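Local coordinates for protein phosphoribosylamine--glycine ligase (Thermotoga maritima, PDB 1VKZ) that catalyses the ATP-dependent joining of glycine to 5-phospho-beta-D-ribosylamine, which yields glycinamide ribonucleotide in de novo purine biosynthesis, at residues K111-M114 and G118-T121; E196-A201 and V214-R219; F208-F213 and E250-T255; L272-H277 and P281-Y286. All coordinates share one frame; numbering follows the deposited sequence.

Interaction 1 of 4, residues K111-M114 and G118-T121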
loop_
_atom_site.group_PDB
_atom_site.type_symbol
_atom_site.label_atom_id
_atom_site.label_comp_id
_atom_site.label_asym_id
_atom_site.label_seq_id
_atom_site.Cartn_x
_atom_site.Cartn_y
_atom_site.Cartn_z
ATOM N N LYS A 111 -11.531 2.228 14.227
ATOM C CA LYS A 111 -12.905 2.753 14.254
ATOM C C LYS A 111 -13.243 3.515 15.502
ATOM O O LYS A 111 -13.957 4.514 15.445
ATOM C CB LYS A 111 -13.903 1.616 14.102
ATOM C CG LYS A 111 -14.061 1.177 12.710
ATOM C CD LYS A 111 -14.541 2.329 11.833
ATOM C CE LYS A 111 -15.520 1.878 10.749
ATOM N NZ LYS A 111 -16.332 3.029 10.220
ATOM N N ARG A 112 -12.753 3.040 16.646
ATOM C CA ARG A 112 -13.030 3.717 17.897
ATOM C C ARG A 112 -12.277 5.024 17.982
ATOM O O ARG A 112 -12.760 6.024 18.505
ATOM C CB ARG A 112 -12.737 2.780 19.048
ATOM C CG ARG A 112 -13.905 1.836 19.261
ATOM C CD ARG A 112 -13.552 0.537 19.881
ATOM N NE ARG A 112 -14.708 -0.328 20.060
ATOM C CZ ARG A 112 -14.651 -1.492 20.697
ATOM N NH1 ARG A 112 -13.491 -1.945 21.172
ATOM N NH2 ARG A 112 -15.748 -2.218 20.846
ATOM N N PHE A 113 -11.083 4.990 17.432
ATOM C CA PHE A 113 -10.243 6.154 17.304
ATOM C C PHE A 113 -10.984 7.235 16.522
ATOM O O PHE A 113 -11.155 8.361 16.988
ATOM C CB PHE A 113 -8.967 5.735 16.571
ATOM C CG PHE A 113 -8.041 6.863 16.278
ATOM C CD1 PHE A 113 -7.234 7.378 17.264
ATOM C CD2 PHE A 113 -8.003 7.432 15.032
ATOM C CE1 PHE A 113 -6.383 8.417 16.979
ATOM C CE2 PHE A 113 -7.165 8.498 14.753
ATOM C CZ PHE A 113 -6.359 8.981 15.723
HETATM N N MSE A 114 -11.445 6.879 15.332
HETATM C CA MSE A 114 -12.133 7.825 14.486
HETATM C C MSE A 114 -13.447 8.410 15.117
HETATM O O MSE A 114 -13.768 9.600 14.978
HETATM C CB MSE A 114 -12.423 7.144 13.169
HETATM C CG MSE A 114 -11.200 6.802 12.393
HETATM SE SE MSE A 114 -11.684 6.091 10.639
HETATM C CE MSE A 114 -11.524 4.120 10.851
ATOM N N GLY A 118 -13.666 12.415 15.885
ATOM C CA GLY A 118 -14.594 13.020 14.904
ATOM C C GLY A 118 -14.155 12.897 13.455
ATOM O O GLY A 118 -14.297 13.842 12.689
ATOM N N ILE A 119 -13.619 11.726 13.095
ATOM C CA ILE A 119 -13.107 11.456 11.767
ATOM C C ILE A 119 -14.194 10.711 10.977
ATOM O O ILE A 119 -14.704 9.670 11.402
ATOM C CB ILE A 119 -11.816 10.639 11.867
ATOM C CG1 ILE A 119 -10.688 11.464 12.530
ATOM C CG2 ILE A 119 -11.353 10.168 10.502
ATOM C CD1 ILE A 119 -9.721 10.626 13.270
ATOM N N ARG A 120 -14.544 11.253 9.816
ATOM C CA ARG A 120 -15.722 10.812 9.116
ATOM C C ARG A 120 -15.504 9.406 8.611
ATOM O O ARG A 120 -14.586 9.139 7.854
ATOM C CB ARG A 120 -16.071 11.764 7.976
ATOM C CG ARG A 120 -17.372 11.418 7.260
ATOM C CD ARG A 120 -17.699 12.332 6.064
ATOM N NE ARG A 120 -17.616 13.760 6.396
ATOM C CZ ARG A 120 -16.529 14.527 6.282
ATOM N NH1 ARG A 120 -15.386 14.031 5.843
ATOM N NH2 ARG A 120 -16.588 15.812 6.611
ATOM N N THR A 121 -16.347 8.497 9.079
ATOM C CA THR A 121 -16.233 7.110 8.712
ATOM C C THR A 121 -17.620 6.494 8.746
ATOM O O THR A 121 -18.538 7.085 9.264
ATOM C CB THR A 121 -15.222 6.406 9.681
ATOM O OG1 THR A 121 -14.945 5.089 9.230
ATOM C CG2 THR A 121 -15.790 6.211 11.085
#
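Lys111 and Thr121 meet through their polar ends, the ammonium NZ donating to the hydroxyl OG1 over 2.7 Å. The lysine leaves the helix with CG beside the backbone N (chi1 -79°), and bends at chi2 and chi3 carry NZ round to the threonine. NZ also forms a salt bridge with Asp189 and a hydrogen bond to the carbonyl of Ala122, while Thr121 OG1 is bonded in turn to the carbonyl oxygen of Ile283.

Met114, a selenomethionine, fills the middle. Its side chain crosses those of Ile119 and Thr121 at about right angles, with CB 3.8 Å from Ile119 CB and SE 3.7 Å from Thr121 CB. Ile119 sends CD1 obliquely to the Phe113 ring, 3.6 Å from CE2.

The backbone turn beneath is a Schellman motif: Ile119 N donates to Met114 O over 2.8 Å in a nearly straight bond (171°), and Gly118, at positive phi, is the C' residue that ends the helix. A leucine in place of Lys111 would probably leave Thr121 OG1 without its donor and the carboxylate of Asp189, in the predicted ATP-binding region, without this positive partner. The contact thus combines an apolar filling with one ammonium group shared among a hydroxyl, a carbonyl and a carboxylate, a network consistent with fixing the loop after the helix beside the nucleotide site.

Interaction 2 of 4, residues E196-A201 and V214-R219; sequences ELSAMA and VRDYKR
Ser198 and Val214 are joined through a water molecule, which lies 2.7 Å from Ser198 OG and accepts from Val214 N at 3.1 Å. The serine hydroxyl sits between its backbone N and carbonyl carbon (chi1 84°), a rotation that brings OG to the water. The direct approach here is long: the CA atoms of Ser198 and Val214 are 7.6 Å apart, and Ser198 OG is 4.5 Å from Val214 O. This is the buried, water-bridged part of the contact.

Away from the water the chains only approach each other. Asp216 OD2 comes near the same hydroxyl, 4.2 Å from Ser198 OG, and Arg215 curls its guanidinium back so that NH1 stands obliquely 4.2 Å from Glu196 O, too far for a direct bond. The Glu196 carboxylate and the Lys218 ammonium, of opposite charge, remain 5.4 Å apart between OE2 and NZ, so any attraction between them is probably weak. Glu196 and Lys218 are both exposed, making this the solvent side.

Glu196 to Ser198 fall in the predicted ATP-binding region. Strand 195-204 is bound by its backbone to strand 269-277, whereas Arg215 pairs with Trp235 in another sheet, so the water links an inner strand of one sheet to an outermost strand of another. Helix 294-301 closes the buried end, where Glu294 touches Ser198 and Val214 and Ile298 packs on Met200 and Val214.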
loop_
_atom_site.group_PDB
_atom_site.type_symbol
_atom_site.label_atom_id
_atom_site.label_comp_id
_atom_site.label_asym_id
_atom_site.label_seq_id
_atom_site.Cartn_x
_atom_site.Cartn_y
_atom_site.Cartn_z
ATOM N N GLU A 196 -14.222 4.919 -4.764
ATOM C CA GLU A 196 -13.150 4.675 -3.847
ATOM C C GLU A 196 -11.927 5.449 -4.292
ATOM O O GLU A 196 -11.766 5.726 -5.469
ATOM C CB GLU A 196 -12.845 3.170 -3.735
ATOM C CG GLU A 196 -12.019 2.853 -2.485
ATOM C CD GLU A 196 -11.834 1.376 -2.213
ATOM O OE1 GLU A 196 -12.835 0.618 -2.287
ATOM O OE2 GLU A 196 -10.686 0.997 -1.889
ATOM N N LEU A 197 -11.077 5.788 -3.325
ATOM C CA LEU A 197 -9.931 6.666 -3.537
ATOM C C LEU A 197 -8.924 6.561 -2.385
ATOM O O LEU A 197 -9.284 6.426 -1.237
ATOM C CB LEU A 197 -10.417 8.103 -3.636
ATOM C CG LEU A 197 -9.393 9.224 -3.765
ATOM C CD1 LEU A 197 -8.636 9.170 -5.114
ATOM C CD2 LEU A 197 -10.111 10.556 -3.593
ATOM N N SER A 198 -7.648 6.638 -2.706
ATOM C CA SER A 198 -6.629 6.520 -1.697
ATOM C C SER A 198 -5.980 7.870 -1.563
ATOM O O SER A 198 -5.911 8.618 -2.534
ATOM C CB SER A 198 -5.587 5.458 -2.071
ATOM O OG SER A 198 -4.580 5.965 -2.939
ATOM N N ALA A 199 -5.528 8.191 -0.358
ATOM C CA ALA A 199 -4.711 9.352 -0.156
ATOM C C ALA A 199 -3.510 8.979 0.729
ATOM O O ALA A 199 -3.638 8.232 1.656
ATOM C CB ALA A 199 -5.536 10.440 0.419
HETATM N N MSE A 200 -2.346 9.499 0.391
HETATM C CA MSE A 200 -1.090 9.137 1.011
HETATM C C MSE A 200 -0.328 10.382 1.376
HETATM O O MSE A 200 -0.273 11.359 0.633
HETATM C CB MSE A 200 -0.218 8.325 0.038
HETATM C CG MSE A 200 -0.182 6.832 0.300
HETATM SE SE MSE A 200 0.107 5.784 -1.373
HETATM C CE MSE A 200 -1.854 5.874 -1.950
ATOM N N ALA A 201 0.318 10.333 2.514
ATOM C CA ALA A 201 1.104 11.465 2.932
ATOM C C ALA A 201 2.408 11.044 3.621
ATOM O O ALA A 201 2.497 9.986 4.284
ATOM C CB ALA A 201 0.275 12.349 3.829
ATOM N N VAL A 214 -3.152 8.630 -7.228
ATOM C CA VAL A 214 -2.936 7.653 -8.284
ATOM C C VAL A 214 -4.143 6.735 -8.317
ATOM O O VAL A 214 -4.873 6.653 -7.362
ATOM C CB VAL A 214 -1.579 6.893 -8.117
ATOM C CG1 VAL A 214 -0.472 7.868 -7.896
ATOM C CG2 VAL A 214 -1.598 5.949 -6.988
ATOM N N ARG A 215 -4.397 6.083 -9.430
ATOM C CA ARG A 215 -5.554 5.221 -9.504
ATOM C C ARG A 215 -5.015 3.815 -9.584
ATOM O O ARG A 215 -4.170 3.525 -10.396
ATOM C CB ARG A 215 -6.455 5.577 -10.702
ATOM C CG ARG A 215 -7.675 4.671 -10.796
ATOM C CD ARG A 215 -8.869 5.208 -11.549
ATOM N NE ARG A 215 -9.197 6.620 -11.309
ATOM C CZ ARG A 215 -9.538 7.166 -10.134
ATOM N NH1 ARG A 215 -9.563 6.453 -9.006
ATOM N NH2 ARG A 215 -9.828 8.465 -10.084
ATOM N N ASP A 216 -5.489 2.943 -8.720
ATOM C CA ASP A 216 -5.034 1.562 -8.739
ATOM C C ASP A 216 -6.104 0.599 -9.318
ATOM O O ASP A 216 -7.286 0.939 -9.473
ATOM C CB ASP A 216 -4.509 1.137 -7.355
ATOM C CG ASP A 216 -5.371 1.653 -6.201
ATOM O OD1 ASP A 216 -6.501 1.130 -6.015
ATOM O OD2 ASP A 216 -4.985 2.565 -5.429
ATOM N N TYR A 217 -5.634 -0.595 -9.669
ATOM C CA TYR A 217 -6.423 -1.602 -10.297
ATOM C C TYR A 217 -6.292 -2.846 -9.434
ATOM O O TYR A 217 -5.319 -3.585 -9.548
ATOM C CB TYR A 217 -5.886 -1.824 -11.706
ATOM C CG TYR A 217 -6.168 -0.676 -12.657
ATOM C CD1 TYR A 217 -5.430 0.487 -12.596
ATOM C CD2 TYR A 217 -7.192 -0.757 -13.614
ATOM C CE1 TYR A 217 -5.664 1.536 -13.452
ATOM C CE2 TYR A 217 -7.453 0.314 -14.481
ATOM C CZ TYR A 217 -6.674 1.455 -14.383
ATOM O OH TYR A 217 -6.883 2.523 -15.217
ATOM N N LYS A 218 -7.269 -3.061 -8.558
ATOM C CA LYS A 218 -7.243 -4.139 -7.559
ATOM C C LYS A 218 -7.574 -5.528 -8.097
ATOM O O LYS A 218 -7.018 -6.510 -7.633
ATOM C CB LYS A 218 -8.214 -3.800 -6.419
ATOM C CG LYS A 218 -7.605 -2.889 -5.320
ATOM C CD LYS A 218 -6.838 -3.716 -4.267
ATOM C CE LYS A 218 -7.765 -4.714 -3.458
ATOM N NZ LYS A 218 -8.929 -4.085 -2.719
ATOM N N ARG A 219 -8.494 -5.617 -9.046
ATOM C CA ARG A 219 -8.892 -6.900 -9.607
ATOM C C ARG A 219 -7.862 -7.436 -10.569
ATOM O O ARG A 219 -7.136 -6.684 -11.166
ATOM C CB ARG A 219 -10.242 -6.785 -10.328
ATOM C CG ARG A 219 -11.421 -6.539 -9.405
ATOM C CD ARG A 219 -11.804 -7.739 -8.604
ATOM N NE ARG A 219 -12.963 -7.487 -7.757
ATOM C CZ ARG A 219 -13.457 -8.356 -6.879
ATOM N NH1 ARG A 219 -12.902 -9.558 -6.717
ATOM N NH2 ARG A 219 -14.514 -8.020 -6.152
HETATM O O HOH W 1 -3.601 8.216 -4.171
#

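Interaction 3 of 4, residues F208-F213 and E250-T255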
loop_
_atom_site.group_PDB
_atom_site.type_symbol
_atom_site.label_atom_id
_atom_site.label_comp_id
_atom_site.label_asym_id
_atom_site.label_seq_id
_atom_site.Cartn_x
_atom_site.Cartn_y
_atom_site.Cartn_z
ATOM N N PHE A 208 2.335 17.316 7.485
ATOM C CA PHE A 208 2.249 16.300 6.437
ATOM C C PHE A 208 2.251 16.923 5.036
ATOM O O PHE A 208 1.840 18.070 4.859
ATOM C CB PHE A 208 0.993 15.423 6.616
ATOM C CG PHE A 208 -0.306 16.186 6.533
ATOM C CD1 PHE A 208 -0.833 16.810 7.646
ATOM C CD2 PHE A 208 -0.998 16.260 5.364
ATOM C CE1 PHE A 208 -2.039 17.512 7.573
ATOM C CE2 PHE A 208 -2.192 16.980 5.287
ATOM C CZ PHE A 208 -2.703 17.599 6.394
ATOM N N VAL A 209 2.698 16.159 4.044
ATOM C CA VAL A 209 2.504 16.550 2.650
ATOM C C VAL A 209 1.745 15.435 1.996
ATOM O O VAL A 209 2.057 14.269 2.196
ATOM C CB VAL A 209 3.821 16.902 1.894
ATOM C CG1 VAL A 209 4.744 17.685 2.807
ATOM C CG2 VAL A 209 4.552 15.699 1.354
ATOM N N ILE A 210 0.722 15.787 1.232
ATOM C CA ILE A 210 -0.055 14.790 0.481
ATOM C C ILE A 210 0.644 14.488 -0.833
ATOM O O ILE A 210 1.055 15.380 -1.537
ATOM C CB ILE A 210 -1.480 15.279 0.240
ATOM C CG1 ILE A 210 -2.202 15.429 1.572
ATOM C CG2 ILE A 210 -2.226 14.269 -0.621
ATOM C CD1 ILE A 210 -3.588 15.902 1.479
ATOM N N LEU A 211 0.785 13.214 -1.151
ATOM C CA LEU A 211 1.415 12.808 -2.385
ATOM C C LEU A 211 0.432 12.808 -3.578
ATOM O O LEU A 211 -0.773 12.842 -3.397
ATOM C CB LEU A 211 2.047 11.444 -2.169
ATOM C CG LEU A 211 3.185 11.555 -1.163
ATOM C CD1 LEU A 211 3.709 10.185 -0.722
ATOM C CD2 LEU A 211 4.294 12.390 -1.763
ATOM N N PRO A 212 0.949 12.795 -4.797
ATOM C CA PRO A 212 0.115 12.721 -5.948
ATOM C C PRO A 212 -0.882 11.585 -5.836
ATOM O O PRO A 212 -0.507 10.468 -5.483
ATOM C CB PRO A 212 1.111 12.407 -7.063
ATOM C CG PRO A 212 2.322 12.977 -6.650
ATOM C CD PRO A 212 2.371 12.840 -5.178
ATOM N N PHE A 213 -2.127 11.854 -6.172
ATOM C CA PHE A 213 -3.168 10.821 -6.201
ATOM C C PHE A 213 -2.996 9.931 -7.429
ATOM O O PHE A 213 -2.696 10.416 -8.543
ATOM C CB PHE A 213 -4.572 11.455 -6.157
ATOM C CG PHE A 213 -4.823 12.229 -4.906
ATOM C CD1 PHE A 213 -4.349 13.521 -4.761
ATOM C CD2 PHE A 213 -5.479 11.656 -3.837
ATOM C CE1 PHE A 213 -4.567 14.240 -3.575
ATOM C CE2 PHE A 213 -5.684 12.381 -2.641
ATOM C CZ PHE A 213 -5.221 13.652 -2.519
ATOM N N GLU A 250 -8.292 17.707 5.893
ATOM C CA GLU A 250 -8.928 17.789 7.196
ATOM C C GLU A 250 -8.973 16.425 7.860
ATOM O O GLU A 250 -8.838 16.335 9.073
ATOM C CB GLU A 250 -10.333 18.379 7.044
ATOM C CG GLU A 250 -11.090 18.599 8.341
ATOM C CD GLU A 250 -12.378 19.402 8.146
ATOM O OE1 GLU A 250 -12.351 20.442 7.418
ATOM O OE2 GLU A 250 -13.419 19.004 8.734
ATOM N N LEU A 251 -9.146 15.364 7.066
ATOM C CA LEU A 251 -9.047 13.984 7.581
ATOM C C LEU A 251 -7.658 13.681 8.118
ATOM O O LEU A 251 -7.521 13.043 9.180
ATOM C CB LEU A 251 -9.425 12.961 6.503
ATOM C CG LEU A 251 -10.917 12.841 6.190
ATOM C CD1 LEU A 251 -11.178 11.857 5.017
ATOM C CD2 LEU A 251 -11.717 12.464 7.444
ATOM N N PHE A 252 -6.634 14.111 7.384
ATOM C CA PHE A 252 -5.245 13.984 7.840
ATOM C C PHE A 252 -4.978 14.752 9.132
ATOM O O PHE A 252 -4.371 14.205 10.070
ATOM C CB PHE A 252 -4.293 14.455 6.755
ATOM C CG PHE A 252 -3.973 13.415 5.747
ATOM C CD1 PHE A 252 -3.271 12.288 6.111
ATOM C CD2 PHE A 252 -4.357 13.567 4.428
ATOM C CE1 PHE A 252 -2.976 11.324 5.170
ATOM C CE2 PHE A 252 -4.053 12.617 3.488
ATOM C CZ PHE A 252 -3.367 11.504 3.852
ATOM N N ASP A 253 -5.447 15.999 9.187
ATOM C CA ASP A 253 -5.272 16.807 10.381
ATOM C C ASP A 253 -5.916 16.171 11.607
ATOM O O ASP A 253 -5.296 16.150 12.678
ATOM C CB ASP A 253 -5.803 18.236 10.194
ATOM C CG ASP A 253 -4.699 19.235 9.840
ATOM O OD1 ASP A 253 -3.513 18.992 10.222
ATOM O OD2 ASP A 253 -4.944 20.297 9.194
ATOM N N LYS A 254 -7.149 15.679 11.474
ATOM C CA LYS A 254 -7.886 15.190 12.639
ATOM C C LYS A 254 -7.301 13.871 13.102
ATOM O O LYS A 254 -7.247 13.599 14.291
ATOM C CB LYS A 254 -9.377 15.068 12.366
ATOM C CG LYS A 254 -10.248 16.299 12.697
ATOM C CD LYS A 254 -11.726 15.963 12.383
ATOM C CE LYS A 254 -12.750 16.831 13.132
ATOM N NZ LYS A 254 -13.051 18.146 12.452
ATOM N N THR A 255 -6.804 13.086 12.148
ATOM C CA THR A 255 -6.085 11.835 12.420
ATOM C C THR A 255 -4.778 12.077 13.141
ATOM O O THR A 255 -4.453 11.382 14.100
ATOM C CB THR A 255 -5.810 11.093 11.113
ATOM O OG1 THR A 255 -7.050 10.715 10.501
ATOM C CG2 THR A 255 -5.108 9.753 11.372
#
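Phe208 lays one face of its ring over the first carbon of Phe252. The CB of Phe252 sits 3.7 Å from the centroid of the Phe208 ring, close to the ring normal, in a CH-pi contact. The two rings themselves barely overlap: their planes are 30° apart and slid past each other, with centroids separated by 5.2 Å. Phe208 reaches the helix with CG between its own backbone N and carbonyl carbon (chi1 61°), its CB already directed toward helix 242-261.

At its edge the same ring meets the carboxylate of Asp253, whose OD1 is 3.4 Å from Phe208 CE1. OD1 lies near the ring plane, facing the hydrogen-bearing rim, and the carboxylate is turned 83° from the ring. Ile210, two residues along the strand, approaches Phe252 obliquely, Ile210 CD1 lying 3.8 Å from Phe252 CD2.

Phe252 is therefore held by Phe208 at its root and by Ile210 farther out, and Leu270 and Leu272 of the sheet pack on it as well. Strand and helix axes run roughly antiparallel, 10.2 Å apart. The contact, at this edge of the helix-on-sheet layer, is mainly apolar, while the slightly positive ring rim probably gives the Asp253 carboxylate a weak electrostatic partner beside the exposed surface.

Interaction 4 of 4, residues L272-H277 and P281-Y286; sequences LGLMLH and PYILEY
Gly273 and Leu284 share the shortest backbone bond between the two segments, Leu284 N to Gly273 O at 2.7 Å. Glu285 N also reaches Gly273 O, but weakly, while Gly273 N donates to Glu285 O. Two residues thus face one, a classic beta bulge that shifts the register before Met275 and Tyr282 pair through two further hydrogen bonds, Met275 N to Tyr282 O and Tyr282 N to Met275 O, both 2.9 Å.

On one face Leu272 lies alongside Tyr286 and brings CD2 to the edge of the ring, 3.4 Å from Tyr286 CD1; Leu274 CD2 meets Ile283 CG1, and Leu276 CD2 covers Pro281 CB at 3.6 Å. Met275, on the other face, packs its CB on CD2 of the bulge residue Leu284. Toward the turn His277 CD2 is 3.7 Å from Tyr282 CE1, the ring planes oblique at 59°, and the Tyr282 ring edge also faces the carbonyl oxygens of Met275 and His277. Tyr282 is swung there with CG beside its backbone N (chi1 -68°). A serine replacing Tyr282 would probably open a gap beside His277 and Arg120, which packs on the ring.

Farther out, helix 242-261 covers the leucine face. Lys107 forms a salt bridge with Glu285, a predicted magnesium ligand. Leu284, the extra residue of the bulge, turns toward the partner strand, while Glu285 points to the face opposite Leu272, Leu274 and Leu276, consistent with a place for its carboxylate at the metal site.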
loop_
_atom_site.group_PDB
_atom_site.type_symbol
_atom_site.label_atom_id
_atom_site.label_comp_id
_atom_site.label_asym_id
_atom_site.label_seq_id
_atom_site.Cartn_x
_atom_site.Cartn_y
_atom_site.Cartn_z
ATOM N N LEU A 272 -4.591 6.741 3.575
ATOM C CA LEU A 272 -6.011 6.704 3.809
ATOM C C LEU A 272 -6.671 6.041 2.634
ATOM O O LEU A 272 -6.538 6.497 1.515
ATOM C CB LEU A 272 -6.558 8.125 3.929
ATOM C CG LEU A 272 -5.950 9.093 4.925
ATOM C CD1 LEU A 272 -6.804 10.333 5.054
ATOM C CD2 LEU A 272 -5.763 8.451 6.245
ATOM N N GLY A 273 -7.379 4.954 2.855
ATOM C CA GLY A 273 -8.254 4.406 1.822
ATOM C C GLY A 273 -9.583 5.062 2.040
ATOM O O GLY A 273 -10.147 4.947 3.139
ATOM N N LEU A 274 -10.072 5.777 1.029
ATOM C CA LEU A 274 -11.256 6.617 1.184
ATOM C C LEU A 274 -12.373 6.159 0.275
ATOM O O LEU A 274 -12.190 5.337 -0.598
ATOM C CB LEU A 274 -10.932 8.065 0.887
ATOM C CG LEU A 274 -9.811 8.645 1.757
ATOM C CD1 LEU A 274 -9.149 9.869 1.084
ATOM C CD2 LEU A 274 -10.335 9.003 3.135
HETATM N N MSE A 275 -13.548 6.697 0.545
HETATM C CA MSE A 275 -14.742 6.500 -0.232
HETATM C C MSE A 275 -15.387 7.884 -0.324
HETATM O O MSE A 275 -15.758 8.471 0.695
HETATM C CB MSE A 275 -15.680 5.533 0.496
HETATM C CG MSE A 275 -16.933 5.202 -0.277
HETATM SE SE MSE A 275 -16.473 4.401 -1.994
HETATM C CE MSE A 275 -16.319 2.468 -1.384
ATOM N N LEU A 276 -15.512 8.407 -1.537
ATOM C CA LEU A 276 -16.210 9.657 -1.736
ATOM C C LEU A 276 -17.650 9.285 -1.837
ATOM O O LEU A 276 -18.024 8.546 -2.720
ATOM C CB LEU A 276 -15.720 10.388 -2.995
ATOM C CG LEU A 276 -14.208 10.709 -2.946
ATOM C CD1 LEU A 276 -13.728 11.321 -4.257
ATOM C CD2 LEU A 276 -13.831 11.625 -1.746
ATOM N N HIS A 277 -18.431 9.769 -0.883
ATOM C CA HIS A 277 -19.824 9.431 -0.740
ATOM C C HIS A 277 -20.587 10.703 -0.413
ATOM O O HIS A 277 -20.271 11.387 0.549
ATOM C CB HIS A 277 -19.968 8.403 0.365
ATOM C CG HIS A 277 -21.378 8.138 0.766
ATOM N ND1 HIS A 277 -22.317 7.625 -0.105
ATOM C CD2 HIS A 277 -22.011 8.310 1.949
ATOM C CE1 HIS A 277 -23.473 7.502 0.524
ATOM N NE2 HIS A 277 -23.311 7.899 1.775
ATOM N N PRO A 281 -15.450 12.730 1.783
ATOM C CA PRO A 281 -14.583 11.596 1.941
ATOM C C PRO A 281 -14.718 10.921 3.312
ATOM O O PRO A 281 -14.621 11.587 4.357
ATOM C CB PRO A 281 -13.183 12.213 1.782
ATOM C CG PRO A 281 -13.321 13.555 2.298
ATOM C CD PRO A 281 -14.729 13.990 2.028
ATOM N N TYR A 282 -14.912 9.598 3.253
ATOM C CA TYR A 282 -14.948 8.689 4.402
ATOM C C TYR A 282 -13.702 7.810 4.385
ATOM O O TYR A 282 -13.250 7.359 3.313
ATOM C CB TYR A 282 -16.183 7.790 4.335
ATOM C CG TYR A 282 -17.469 8.515 4.532
ATOM C CD1 TYR A 282 -18.012 9.294 3.527
ATOM C CD2 TYR A 282 -18.150 8.426 5.723
ATOM C CE1 TYR A 282 -19.205 9.972 3.715
ATOM C CE2 TYR A 282 -19.342 9.111 5.932
ATOM C CZ TYR A 282 -19.862 9.875 4.931
ATOM O OH TYR A 282 -21.046 10.525 5.139
ATOM N N ILE A 283 -13.158 7.581 5.586
ATOM C CA ILE A 283 -12.021 6.693 5.770
ATOM C C ILE A 283 -12.468 5.268 5.933
ATOM O O ILE A 283 -13.099 4.930 6.933
ATOM C CB ILE A 283 -11.172 7.094 6.983
ATOM C CG1 ILE A 283 -10.628 8.510 6.778
ATOM C CG2 ILE A 283 -10.037 6.092 7.169
ATOM C CD1 ILE A 283 -9.768 9.023 7.876
ATOM N N LEU A 284 -12.109 4.445 4.940
ATOM C CA LEU A 284 -12.365 3.014 4.931
ATOM C C LEU A 284 -11.365 2.258 5.745
ATOM O O LEU A 284 -11.689 1.197 6.264
ATOM C CB LEU A 284 -12.311 2.473 3.506
ATOM C CG LEU A 284 -13.382 3.052 2.591
ATOM C CD1 LEU A 284 -13.295 2.376 1.243
ATOM C CD2 LEU A 284 -14.731 2.873 3.222
ATOM N N GLU A 285 -10.145 2.794 5.817
ATOM C CA GLU A 285 -9.070 2.179 6.560
ATOM C C GLU A 285 -7.843 3.046 6.504
ATOM O O GLU A 285 -7.684 3.885 5.637
ATOM C CB GLU A 285 -8.729 0.776 6.044
ATOM C CG GLU A 285 -8.023 0.775 4.720
ATOM C CD GLU A 285 -7.849 -0.606 4.125
ATOM O OE1 GLU A 285 -8.514 -1.592 4.566
ATOM O OE2 GLU A 285 -7.027 -0.685 3.190
ATOM N N TYR A 286 -6.981 2.821 7.474
ATOM C CA TYR A 286 -5.668 3.442 7.592
ATOM C C TYR A 286 -4.622 2.376 7.242
ATOM O O TYR A 286 -4.729 1.229 7.659
ATOM C CB TYR A 286 -5.449 3.860 9.041
ATOM C CG TYR A 286 -6.199 5.075 9.533
ATOM C CD1 TYR A 286 -6.107 6.291 8.878
ATOM C CD2 TYR A 286 -6.959 5.015 10.689
ATOM C CE1 TYR A 286 -6.802 7.395 9.343
ATOM C CE2 TYR A 286 -7.628 6.107 11.164
ATOM C CZ TYR A 286 -7.549 7.284 10.487
ATOM O OH TYR A 286 -8.188 8.375 10.979
#

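In the fold
Interaction 4 links the other contacts, its centre lying about 10 Å from that of interaction 2, 11 Å from interaction 1 and 12 Å from interaction 3. Backbone bonds between Leu197 and Leu274 and between Ala199 and Leu272 put segment 196-201 of interaction 2 and the hairpin of interaction 4 in one antiparallel sheet; Arg120 and Thr121 tie interaction 1 to its outer strand. Interaction 3 packs the helix on that sheet, and Thr255 reaches the Tyr286 hydroxyl at 2.6 Å between OG1 and OH. Around the predicted magnesium ligand Glu285, the side chains of Met114 and Glu196 each approach its own to about 6 Å, so interactions 1 and 2 border the probable ATP-grasp active site.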